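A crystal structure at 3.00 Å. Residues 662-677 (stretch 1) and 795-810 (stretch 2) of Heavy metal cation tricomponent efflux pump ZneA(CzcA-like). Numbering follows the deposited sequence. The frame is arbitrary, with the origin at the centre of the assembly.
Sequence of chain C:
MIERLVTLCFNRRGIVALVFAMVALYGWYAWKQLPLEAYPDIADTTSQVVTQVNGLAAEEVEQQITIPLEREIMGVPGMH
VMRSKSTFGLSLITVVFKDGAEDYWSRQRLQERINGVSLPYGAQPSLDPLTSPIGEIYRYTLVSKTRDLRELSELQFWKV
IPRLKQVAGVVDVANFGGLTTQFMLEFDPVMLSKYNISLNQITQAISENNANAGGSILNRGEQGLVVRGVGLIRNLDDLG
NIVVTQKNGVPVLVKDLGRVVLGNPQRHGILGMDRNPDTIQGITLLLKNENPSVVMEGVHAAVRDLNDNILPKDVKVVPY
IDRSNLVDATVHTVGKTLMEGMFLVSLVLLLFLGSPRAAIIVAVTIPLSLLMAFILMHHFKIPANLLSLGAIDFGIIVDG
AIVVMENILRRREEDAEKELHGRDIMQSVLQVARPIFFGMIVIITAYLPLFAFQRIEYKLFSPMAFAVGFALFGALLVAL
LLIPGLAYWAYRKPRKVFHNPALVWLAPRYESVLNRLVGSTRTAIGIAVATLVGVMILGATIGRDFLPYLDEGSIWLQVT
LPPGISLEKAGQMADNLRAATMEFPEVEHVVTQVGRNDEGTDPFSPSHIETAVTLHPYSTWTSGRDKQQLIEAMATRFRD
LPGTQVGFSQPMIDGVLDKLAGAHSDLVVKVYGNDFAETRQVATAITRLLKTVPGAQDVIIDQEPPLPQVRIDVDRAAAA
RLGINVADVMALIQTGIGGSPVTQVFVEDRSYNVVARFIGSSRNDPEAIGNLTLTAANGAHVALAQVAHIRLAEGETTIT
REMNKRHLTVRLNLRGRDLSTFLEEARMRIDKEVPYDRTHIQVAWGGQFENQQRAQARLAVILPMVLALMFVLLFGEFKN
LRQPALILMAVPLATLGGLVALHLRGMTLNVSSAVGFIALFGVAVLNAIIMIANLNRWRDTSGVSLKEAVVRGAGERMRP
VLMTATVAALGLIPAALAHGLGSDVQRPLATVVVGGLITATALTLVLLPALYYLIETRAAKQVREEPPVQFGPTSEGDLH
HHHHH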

ATOM      1  N   GLY C 662       5.222   6.550  28.727  1.00 40.43           N
ATOM      2  CA  GLY C 662       4.279   5.548  29.184  1.00 35.77           C
ATOM      3  C   GLY C 662       3.111   6.207  29.881  1.00 33.05           C
ATOM      4  O   GLY C 662       1.955   5.905  29.603  1.00 50.56           O
ATOM      5  N   ALA C 663       3.427   7.123  30.787  1.00 32.93           N
ATOM      6  CA  ALA C 663       2.416   7.841  31.547  1.00 39.71           C
ATOM      7  C   ALA C 663       2.412   9.328  31.211  1.00 45.99           C
ATOM      8  O   ALA C 663       3.334   9.850  30.595  1.00 32.49           O
ATOM      9  N   HIS C 664       1.369  10.015  31.645  1.00 51.42           N
ATOM     10  CA  HIS C 664       1.180  11.407  31.284  1.00 50.11           C
ATOM     11  C   HIS C 664       2.019  12.349  32.134  1.00 58.68           C
ATOM     12  O   HIS C 664       1.489  13.104  32.948  1.00 58.76           O
ATOM     13  N   SER C 665       3.333  12.302  31.935  1.00 72.80           N
ATOM     14  CA  SER C 665       4.255  13.194  32.635  1.00 78.82           C
ATOM     15  C   SER C 665       5.546  13.373  31.840  1.00 77.93           C
ATOM     16  O   SER C 665       5.879  12.547  30.988  1.00 76.96           O
ATOM     17  N   ASP C 666       6.268  14.456  32.124  1.00 73.36           N
ATOM     18  CA  ASP C 666       7.502  14.778  31.414  1.00 69.16           C
ATOM     19  C   ASP C 666       8.548  13.697  31.629  1.00 56.46           C
ATOM     20  O   ASP C 666       9.240  13.285  30.700  1.00 57.43           O
ATOM     21  N   LEU C 667       8.650  13.242  32.872  1.00 53.81           N
ATOM     22  CA  LEU C 667       9.647  12.257  33.267  1.00 62.88           C
ATOM     23  C   LEU C 667       8.970  11.066  33.926  1.00 65.54           C
ATOM     24  O   LEU C 667       7.942  11.217  34.582  1.00 61.92           O
ATOM     25  N   VAL C 668       9.537   9.878  33.746  1.00 39.72           N
ATOM     26  CA  VAL C 668       9.082   8.718  34.502  1.00 39.04           C
ATOM     27  C   VAL C 668      10.267   7.909  34.978  1.00 49.76           C
ATOM     28  O   VAL C 668      11.367   8.017  34.433  1.00 59.77           O
ATOM     29  N   VAL C 669      10.033   7.101  36.005  1.00 49.20           N
ATOM     30  CA  VAL C 669      11.007   6.116  36.453  1.00 52.78           C
ATOM     31  C   VAL C 669      10.331   4.752  36.529  1.00 55.91           C
ATOM     32  O   VAL C 669       9.444   4.530  37.355  1.00 57.26           O
ATOM     33  N   LYS C 670      10.747   3.844  35.656  1.00 42.43           N
ATOM     34  CA  LYS C 670      10.108   2.544  35.550  1.00 45.74           C
ATOM     35  C   LYS C 670      10.824   1.486  36.390  1.00 52.70           C
ATOM     36  O   LYS C 670      11.999   1.189  36.158  1.00 64.80           O
ATOM     37  N   VAL C 671      10.106   0.935  37.369  1.00 42.56           N
ATOM     38  CA  VAL C 671      10.614  -0.122  38.248  1.00 45.29           C
ATOM     39  C   VAL C 671      10.090  -1.489  37.809  1.00 47.29           C
ATOM     40  O   VAL C 671       8.930  -1.828  38.045  1.00 53.95           O
ATOM     41  N   TYR C 672      10.955  -2.269  37.173  1.00 45.86           N
ATOM     42  CA  TYR C 672      10.543  -3.511  36.537  1.00 50.62           C
ATOM     43  C   TYR C 672      10.605  -4.682  37.502  1.00 47.21           C
ATOM     44  O   TYR C 672      11.351  -4.649  38.471  1.00 48.12           O
ATOM     45  N   GLY C 673       9.826  -5.724  37.228  1.00 47.07           N
ATOM     46  CA  GLY C 673       9.864  -6.929  38.039  1.00 48.13           C
ATOM     47  C   GLY C 673       8.542  -7.670  38.058  1.00 52.76           C
ATOM     48  O   GLY C 673       7.478  -7.050  38.018  1.00 54.56           O
ATOM     49  N   ASN C 674       8.607  -8.997  38.141  1.00 48.55           N
ATOM     50  CA  ASN C 674       7.412  -9.825  38.030  1.00 71.15           C
ATOM     51  C   ASN C 674       6.615  -9.932  39.329  1.00 79.08           C
ATOM     52  O   ASN C 674       5.581 -10.600  39.383  1.00 82.50           O
ATOM     53  N   ASP C 675       7.095  -9.261  40.372  1.00 84.48           N
ATOM     54  CA  ASP C 675       6.399  -9.249  41.656  1.00 86.59           C
ATOM     55  C   ASP C 675       5.721  -7.904  41.898  1.00 73.50           C
ATOM     56  O   ASP C 675       6.361  -6.858  41.817  1.00 75.95           O
ATOM     57  N   PHE C 676       4.428  -7.936  42.202  1.00 57.18           N
ATOM     58  CA  PHE C 676       3.664  -6.710  42.413  1.00 52.27           C
ATOM     59  C   PHE C 676       4.075  -5.990  43.700  1.00 48.25           C
ATOM     60  O   PHE C 676       4.400  -4.792  43.688  1.00 51.36           O
ATOM     61  N   ALA C 677       4.075  -6.737  44.801  1.00 43.84           N
ATOM     62  CA  ALA C 677       4.410  -6.197  46.114  1.00 40.30           C
ATOM     63  C   ALA C 677       5.785  -5.531  46.143  1.00 57.93           C
ATOM     64  O   ALA C 677       5.897  -4.372  46.534  1.00 58.65           O
ATOM     65  N   GLY C 795      -7.304  -7.331  45.226  1.00 30.42           N
ATOM     66  CA  GLY C 795      -6.775  -7.692  43.922  1.00 29.48           C
ATOM     67  C   GLY C 795      -6.124  -6.501  43.248  1.00 29.85           C
ATOM     68  O   GLY C 795      -6.309  -5.376  43.683  1.00 29.59           O
ATOM     69  N   GLU C 796      -5.361  -6.731  42.188  1.00 30.48           N
ATOM     70  CA  GLU C 796      -4.690  -5.625  41.511  1.00 30.87           C
ATOM     71  C   GLU C 796      -5.658  -4.831  40.635  1.00 31.41           C
ATOM     72  O   GLU C 796      -6.564  -5.394  40.036  1.00 33.32           O
ATOM     73  N   THR C 797      -5.462  -3.519  40.571  1.00 29.55           N
ATOM     74  CA  THR C 797      -6.361  -2.647  39.824  1.00 28.38           C
ATOM     75  C   THR C 797      -5.932  -2.538  38.370  1.00 45.79           C
ATOM     76  O   THR C 797      -6.773  -2.498  37.464  1.00 30.99           O
ATOM     77  N   THR C 798      -4.618  -2.501  38.159  1.00 52.78           N
ATOM     78  CA  THR C 798      -4.035  -2.275  36.842  1.00 44.96           C
ATOM     79  C   THR C 798      -2.684  -2.968  36.708  1.00 42.30           C
ATOM     80  O   THR C 798      -1.819  -2.820  37.567  1.00 52.07           O
ATOM     81  N   ILE C 799      -2.510  -3.732  35.632  1.00 45.17           N
ATOM     82  CA  ILE C 799      -1.244  -4.413  35.365  1.00 41.30           C
ATOM     83  C   ILE C 799      -0.616  -3.873  34.088  1.00 41.80           C
ATOM     84  O   ILE C 799      -1.183  -4.021  33.008  1.00 51.14           O
ATOM     85  N   THR C 800       0.550  -3.248  34.207  1.00 34.51           N
ATOM     86  CA  THR C 800       1.202  -2.649  33.047  1.00 38.85           C
ATOM     87  C   THR C 800       2.454  -3.416  32.627  1.00 45.98           C
ATOM     88  O   THR C 800       3.445  -3.453  33.357  1.00 53.93           O
ATOM     89  N   ARG C 801       2.408  -4.023  31.445  1.00 52.87           N
ATOM     90  CA  ARG C 801       3.553  -4.767  30.923  1.00 56.51           C
ATOM     91  C   ARG C 801       4.175  -4.062  29.716  1.00 77.90           C
ATOM     92  O   ARG C 801       3.497  -3.794  28.721  1.00 79.52           O
ATOM     93  N   GLU C 802       5.466  -3.754  29.821  1.00 86.75           N
ATOM     94  CA  GLU C 802       6.192  -3.065  28.753  1.00 87.13           C
ATOM     95  C   GLU C 802       7.444  -3.826  28.358  1.00 86.52           C
ATOM     96  O   GLU C 802       8.298  -4.100  29.203  1.00 98.40           O
ATOM     97  N   MET C 803       7.555  -4.146  27.071  1.00 81.68           N
ATOM     98  CA  MET C 803       8.656  -4.958  26.558  1.00 85.66           C
ATOM     99  C   MET C 803       8.735  -6.287  27.295  1.00 83.63           C
ATOM    100  O   MET C 803       9.825  -6.766  27.615  1.00 79.82           O
ATOM    101  N   ASN C 804       7.566  -6.861  27.571  1.00 81.18           N
ATOM    102  CA  ASN C 804       7.457  -8.154  28.239  1.00 71.14           C
ATOM    103  C   ASN C 804       8.047  -8.140  29.639  1.00 64.84           C
ATOM    104  O   ASN C 804       8.679  -9.099  30.079  1.00 74.56           O
ATOM    105  N   LYS C 805       7.828  -7.030  30.330  1.00 64.86           N
ATOM    106  CA  LYS C 805       8.292  -6.851  31.696  1.00 67.18           C
ATOM    107  C   LYS C 805       7.208  -6.163  32.517  1.00 61.67           C
ATOM    108  O   LYS C 805       6.707  -5.099  32.139  1.00 61.19           O
ATOM    109  N   ARG C 806       6.835  -6.778  33.634  1.00 61.19           N
ATOM    110  CA  ARG C 806       5.914  -6.156  34.572  1.00 60.85           C
ATOM    111  C   ARG C 806       6.648  -5.006  35.255  1.00 74.16           C
ATOM    112  O   ARG C 806       7.709  -5.211  35.846  1.00 87.60           O
ATOM    113  N   HIS C 807       6.101  -3.798  35.173  1.00 40.83           N
ATOM    114  CA  HIS C 807       6.744  -2.656  35.813  1.00 40.60           C
ATOM    115  C   HIS C 807       5.742  -1.722  36.481  1.00 38.56           C
ATOM    116  O   HIS C 807       4.552  -1.753  36.186  1.00 37.22           O
ATOM    117  N   LEU C 808       6.237  -0.903  37.399  1.00 38.70           N
ATOM    118  CA  LEU C 808       5.433   0.160  37.990  1.00 47.14           C
ATOM    119  C   LEU C 808       6.076   1.486  37.629  1.00 47.21           C
ATOM    120  O   LEU C 808       7.293   1.573  37.503  1.00 63.37           O
ATOM    121  N   THR C 809       5.261   2.518  37.455  1.00 39.00           N
ATOM    122  CA  THR C 809       5.760   3.778  36.925  1.00 46.57           C
ATOM    123  C   THR C 809       5.707   4.903  37.941  1.00 49.85           C
ATOM    124  O   THR C 809       4.643   5.235  38.457  1.00 61.10           O
ATOM    125  N   VAL C 810       6.859   5.494  38.223  1.00 40.95           N
ATOM    126  CA  VAL C 810       6.888   6.689  39.042  1.00 41.89           C
ATOM    127  C   VAL C 810       6.912   7.894  38.119  1.00 45.87           C
ATOM    128  O   VAL C 810       7.971   8.301  37.644  1.00 48.99           O
TER

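Side-chain packing between residues 795-810 and residues 662-677, whose strand 667-672 runs antiparallel to 807-810, described along the second stretch. Glu796 (chi1 t, chi2 p) points toward the first stretch and approaches the Phe676 ring, OE2 to CD2 3.8 Å; both its carboxylate oxygens are hydrogen-bonded elsewhere in the structure. Ile799 (m, t) meets the tip of the same ring, CG1 to Phe676 CZ 3.8 Å. Phe676 (m) starts sideways from its CA, but its ring end comes nearer and reaches Glu796 and Ile799. Glu802 (t, t) points toward the first stretch and carries the clearest side-chain polar link: Tyr672 OH donates a hydrogen bond to its OE1, 2.9 Å. The aliphatic part of Lys670 also lies against this carboxylate, CD to Glu802 OE1 3.5 Å, while Lys670 NZ stays 4.6 Å from Glu802 OE1, beyond a salt bridge. Lys805 (m, then t throughout) is extended; its CB sits at the edge of the Tyr672 ring, 3.5 Å from CD1. The CA-to-CB bond of Arg806 points sideways, with chi1 and chi2 off the wells, and its guanidinium lies near both Asn674 and Phe676: Asn674 O is over one face, Phe676 CZ is at the edge, 3.3 Å from NH2, and Asn674 OD1 is 2.5 Å from NH1. His807 (p) shares a sheet face with Lys670, Tyr672 (m) and Thr809. Its CB makes a CH-pi contact over the tyrosine face, 4.0 Å from the Tyr672 ring centroid, whereas the two rings are slid apart and barely overlap. Leu808 (chi1 -117°, off the wells) pairs with Val671 (t) on the other face. Thr809 (m) places CG2 3.7 Å from Val668 CB and 4.3 Å from Ala663 CB, a small apolar cluster. Val810 (t) lies on the same face as Leu808 and Val671, its CB 4.1 Å from CB of Val669 (t).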

ATOM      1  CB  ALA C 663       2.636   7.638  33.036  1.00 37.72           C
ATOM      2  CB  HIS C 664      -0.296  11.759  31.397  1.00 43.68           C
ATOM      3  CG  HIS C 664      -1.186  10.842  30.622  1.00 40.89           C
ATOM      4  ND1 HIS C 664      -1.528  11.074  29.308  1.00 44.10           N
ATOM      5  CD2 HIS C 664      -1.794   9.685  30.971  1.00 50.01           C
ATOM      6  CE1 HIS C 664      -2.319  10.105  28.884  1.00 46.71           C
ATOM      7  NE2 HIS C 664      -2.491   9.247  29.871  1.00 50.25           N
ATOM      8  CB  SER C 665       4.564  12.668  34.040  1.00 74.80           C
ATOM      9  OG  SER C 665       5.278  11.448  33.982  1.00 74.93           O
ATOM     10  CB  ASP C 666       8.059  16.119  31.897  1.00 88.38           C
ATOM     11  CG  ASP C 666       6.974  17.157  32.129  1.00104.00           C
ATOM     12  OD1 ASP C 666       5.871  17.018  31.555  1.00102.45           O
ATOM     13  OD2 ASP C 666       7.227  18.118  32.887  1.00111.44           O
ATOM     14  CB  LEU C 667      10.638  12.885  34.253  1.00 63.61           C
ATOM     15  CG  LEU C 667      11.569  13.975  33.720  1.00 58.84           C
ATOM     16  CD1 LEU C 667      12.091  14.844  34.853  1.00 43.90           C
ATOM     17  CD2 LEU C 667      12.721  13.345  32.954  1.00 67.32           C
ATOM     18  CB  VAL C 668       8.160   7.776  33.682  1.00 45.32           C
ATOM     19  CG1 VAL C 668       6.875   8.481  33.262  1.00 36.31           C
ATOM     20  CG2 VAL C 668       8.898   7.208  32.480  1.00 46.75           C
ATOM     21  CB  VAL C 669      11.609   6.474  37.823  1.00 49.86           C
ATOM     22  CG1 VAL C 669      12.529   5.359  38.297  1.00 55.18           C
ATOM     23  CG2 VAL C 669      12.369   7.781  37.737  1.00 46.92           C
ATOM     24  CB  LYS C 670      10.042   2.123  34.079  1.00 51.35           C
ATOM     25  CG  LYS C 670       9.298   3.115  33.186  1.00 53.25           C
ATOM     26  CD  LYS C 670       9.367   2.720  31.713  1.00 66.07           C
ATOM     27  CE  LYS C 670      10.701   3.100  31.068  1.00 74.80           C
ATOM     28  NZ  LYS C 670      10.809   4.543  30.713  1.00 77.00           N
ATOM     29  CB  VAL C 671      10.205   0.121  39.718  1.00 50.64           C
ATOM     30  CG1 VAL C 671      10.577  -1.063  40.594  1.00 45.34           C
ATOM     31  CG2 VAL C 671      10.847   1.394  40.243  1.00 62.98           C
ATOM     32  CB  TYR C 672      11.437  -3.795  35.328  1.00 57.25           C
ATOM     33  CG  TYR C 672      11.357  -2.749  34.241  1.00 56.55           C
ATOM     34  CD1 TYR C 672      10.536  -2.933  33.138  1.00 51.50           C
ATOM     35  CD2 TYR C 672      12.102  -1.577  34.314  1.00 57.71           C
ATOM     36  CE1 TYR C 672      10.456  -1.988  32.145  1.00 46.96           C
ATOM     37  CE2 TYR C 672      12.031  -0.622  33.322  1.00 49.00           C
ATOM     38  CZ  TYR C 672      11.202  -0.835  32.240  1.00 49.67           C
ATOM     39  OH  TYR C 672      11.114   0.105  31.237  1.00 54.17           O
ATOM     40  CB  ASN C 674       7.768 -11.216  37.502  1.00 64.46           C
ATOM     41  CG  ASN C 674       6.569 -11.940  36.920  1.00 72.99           C
ATOM     42  OD1 ASN C 674       6.201 -11.729  35.762  1.00 74.47           O
ATOM     43  ND2 ASN C 674       5.945 -12.794  37.725  1.00 76.58           N
ATOM     44  CB  ASP C 675       7.371  -9.552  42.797  1.00 93.59           C
ATOM     45  CG  ASP C 675       6.684  -9.605  44.149  1.00 90.76           C
ATOM     46  OD1 ASP C 675       7.322  -9.236  45.156  1.00 76.68           O
ATOM     47  OD2 ASP C 675       5.504 -10.016  44.204  1.00 99.54           O
ATOM     48  CB  PHE C 676       2.163  -7.014  42.408  1.00 38.56           C
ATOM     49  CG  PHE C 676       1.623  -7.374  41.050  1.00 48.51           C
ATOM     50  CD1 PHE C 676       2.265  -6.947  39.897  1.00 55.38           C
ATOM     51  CD2 PHE C 676       0.474  -8.134  40.922  1.00 54.16           C
ATOM     52  CE1 PHE C 676       1.772  -7.274  38.642  1.00 47.05           C
ATOM     53  CE2 PHE C 676      -0.021  -8.462  39.667  1.00 54.86           C
ATOM     54  CZ  PHE C 676       0.630  -8.032  38.529  1.00 42.67           C
ATOM     55  CB  ALA C 677       4.311  -7.283  47.175  1.00 41.31           C
ATOM     56  CB  GLU C 796      -3.495  -6.122  40.697  1.00 31.34           C
ATOM     57  CG  GLU C 796      -2.569  -5.008  40.222  1.00 61.48           C
ATOM     58  CD  GLU C 796      -1.868  -4.292  41.371  1.00 54.51           C
ATOM     59  OE1 GLU C 796      -1.948  -3.043  41.434  1.00 40.26           O
ATOM     60  OE2 GLU C 796      -1.236  -4.982  42.203  1.00 49.40           O
ATOM     61  CB  THR C 797      -6.399  -1.227  40.424  1.00 27.42           C
ATOM     62  OG1 THR C 797      -6.730  -1.299  41.812  1.00 28.29           O
ATOM     63  CG2 THR C 797      -7.439  -0.385  39.726  1.00 26.35           C
ATOM     64  CB  THR C 798      -3.864  -0.771  36.582  1.00 46.54           C
ATOM     65  OG1 THR C 798      -5.094  -0.232  36.082  1.00 52.35           O
ATOM     66  CG2 THR C 798      -2.772  -0.518  35.570  1.00 52.14           C
ATOM     67  CB  ILE C 799      -1.440  -5.926  35.202  1.00 34.90           C
ATOM     68  CG1 ILE C 799      -2.141  -6.510  36.430  1.00 34.69           C
ATOM     69  CG2 ILE C 799      -0.104  -6.603  34.962  1.00 47.53           C
ATOM     70  CD1 ILE C 799      -2.824  -7.832  36.166  1.00 35.55           C
ATOM     71  CB  THR C 800       1.567  -1.161  33.285  1.00 49.56           C
ATOM     72  OG1 THR C 800       2.615  -1.061  34.255  1.00 58.63           O
ATOM     73  CG2 THR C 800       0.365  -0.381  33.776  1.00 32.36           C
ATOM     74  CB  ARG C 801       3.151  -6.201  30.566  1.00 46.37           C
ATOM     75  CG  ARG C 801       3.928  -7.266  31.325  1.00 57.43           C
ATOM     76  CD  ARG C 801       3.428  -8.671  31.016  1.00 65.60           C
ATOM     77  NE  ARG C 801       3.804  -9.130  29.680  1.00 82.28           N
ATOM     78  CZ  ARG C 801       4.797  -9.982  29.426  1.00 83.80           C
ATOM     79  NH1 ARG C 801       5.526 -10.474  30.420  1.00 91.38           N
ATOM     80  NH2 ARG C 801       5.060 -10.344  28.176  1.00 69.78           N
ATOM     81  CB  GLU C 802       6.580  -1.652  29.187  1.00 85.34           C
ATOM     82  CG  GLU C 802       7.729  -1.057  28.387  1.00 83.19           C
ATOM     83  CD  GLU C 802       8.123   0.321  28.874  1.00 86.99           C
ATOM     84  OE1 GLU C 802       9.340   0.580  29.004  1.00 90.81           O
ATOM     85  OE2 GLU C 802       7.215   1.142  29.129  1.00 79.90           O
ATOM     86  CB  MET C 803       9.990  -4.215  26.662  1.00 94.23           C
ATOM     87  CG  MET C 803      10.191  -3.173  25.588  1.00 98.60           C
ATOM     88  SD  MET C 803       9.964  -3.883  23.951  1.00 81.95           S
ATOM     89  CE  MET C 803      10.321  -2.471  22.924  1.00 63.04           C
ATOM     90  CB  ASN C 804       8.081  -9.245  27.377  1.00 74.14           C
ATOM     91  CG  ASN C 804       7.757  -9.065  25.915  1.00 72.93           C
ATOM     92  OD1 ASN C 804       8.649  -9.004  25.072  1.00 80.24           O
ATOM     93  ND2 ASN C 804       6.472  -8.944  25.608  1.00 50.14           N
ATOM     94  CB  LYS C 805       9.567  -6.004  31.714  1.00 81.97           C
ATOM     95  CG  LYS C 805      10.729  -6.569  30.901  1.00 92.03           C
ATOM     96  CD  LYS C 805      11.871  -5.568  30.814  1.00 94.43           C
ATOM     97  CE  LYS C 805      13.041  -6.123  30.024  1.00101.57           C
ATOM     98  NZ  LYS C 805      14.142  -5.127  29.913  1.00109.23           N
ATOM     99  CB  ARG C 806       5.469  -7.173  35.620  1.00 62.97           C
ATOM    100  CG  ARG C 806       5.389  -8.599  35.111  1.00 77.81           C
ATOM    101  CD  ARG C 806       4.006  -8.936  34.584  1.00 85.38           C
ATOM    102  NE  ARG C 806       3.073  -9.241  35.663  1.00 87.04           N
ATOM    103  CZ  ARG C 806       2.947 -10.442  36.217  1.00 92.51           C
ATOM    104  NH1 ARG C 806       3.693 -11.450  35.788  1.00 93.32           N
ATOM    105  NH2 ARG C 806       2.076 -10.634  37.194  1.00 96.47           N
ATOM    106  CB  HIS C 807       7.611  -1.881  34.809  1.00 43.14           C
ATOM    107  CG  HIS C 807       6.831  -1.000  33.881  1.00 47.09           C
ATOM    108  ND1 HIS C 807       6.063  -1.494  32.848  1.00 39.56           N
ATOM    109  CD2 HIS C 807       6.702   0.348  33.831  1.00 46.00           C
ATOM    110  CE1 HIS C 807       5.492  -0.490  32.208  1.00 46.21           C
ATOM    111  NE2 HIS C 807       5.864   0.638  32.783  1.00 37.94           N
ATOM    112  CB  LEU C 808       5.350   0.009  39.508  1.00 57.27           C
ATOM    113  CG  LEU C 808       3.961  -0.241  40.100  1.00 55.97           C
ATOM    114  CD1 LEU C 808       3.437  -1.605  39.692  1.00 59.67           C
ATOM    115  CD2 LEU C 808       3.986  -0.104  41.615  1.00 49.36           C
ATOM    116  CB  THR C 809       4.955   4.219  35.702  1.00 59.43           C
ATOM    117  OG1 THR C 809       4.818   3.117  34.799  1.00 66.40           O
ATOM    118  CG2 THR C 809       5.649   5.374  35.001  1.00 68.22           C
ATOM    119  CB  VAL C 810       8.114   6.725  39.973  1.00 41.01           C
ATOM    120  CG1 VAL C 810       8.054   7.950  40.864  1.00 51.09           C
ATOM    121  CG2 VAL C 810       8.185   5.467  40.816  1.00 37.90           C
TER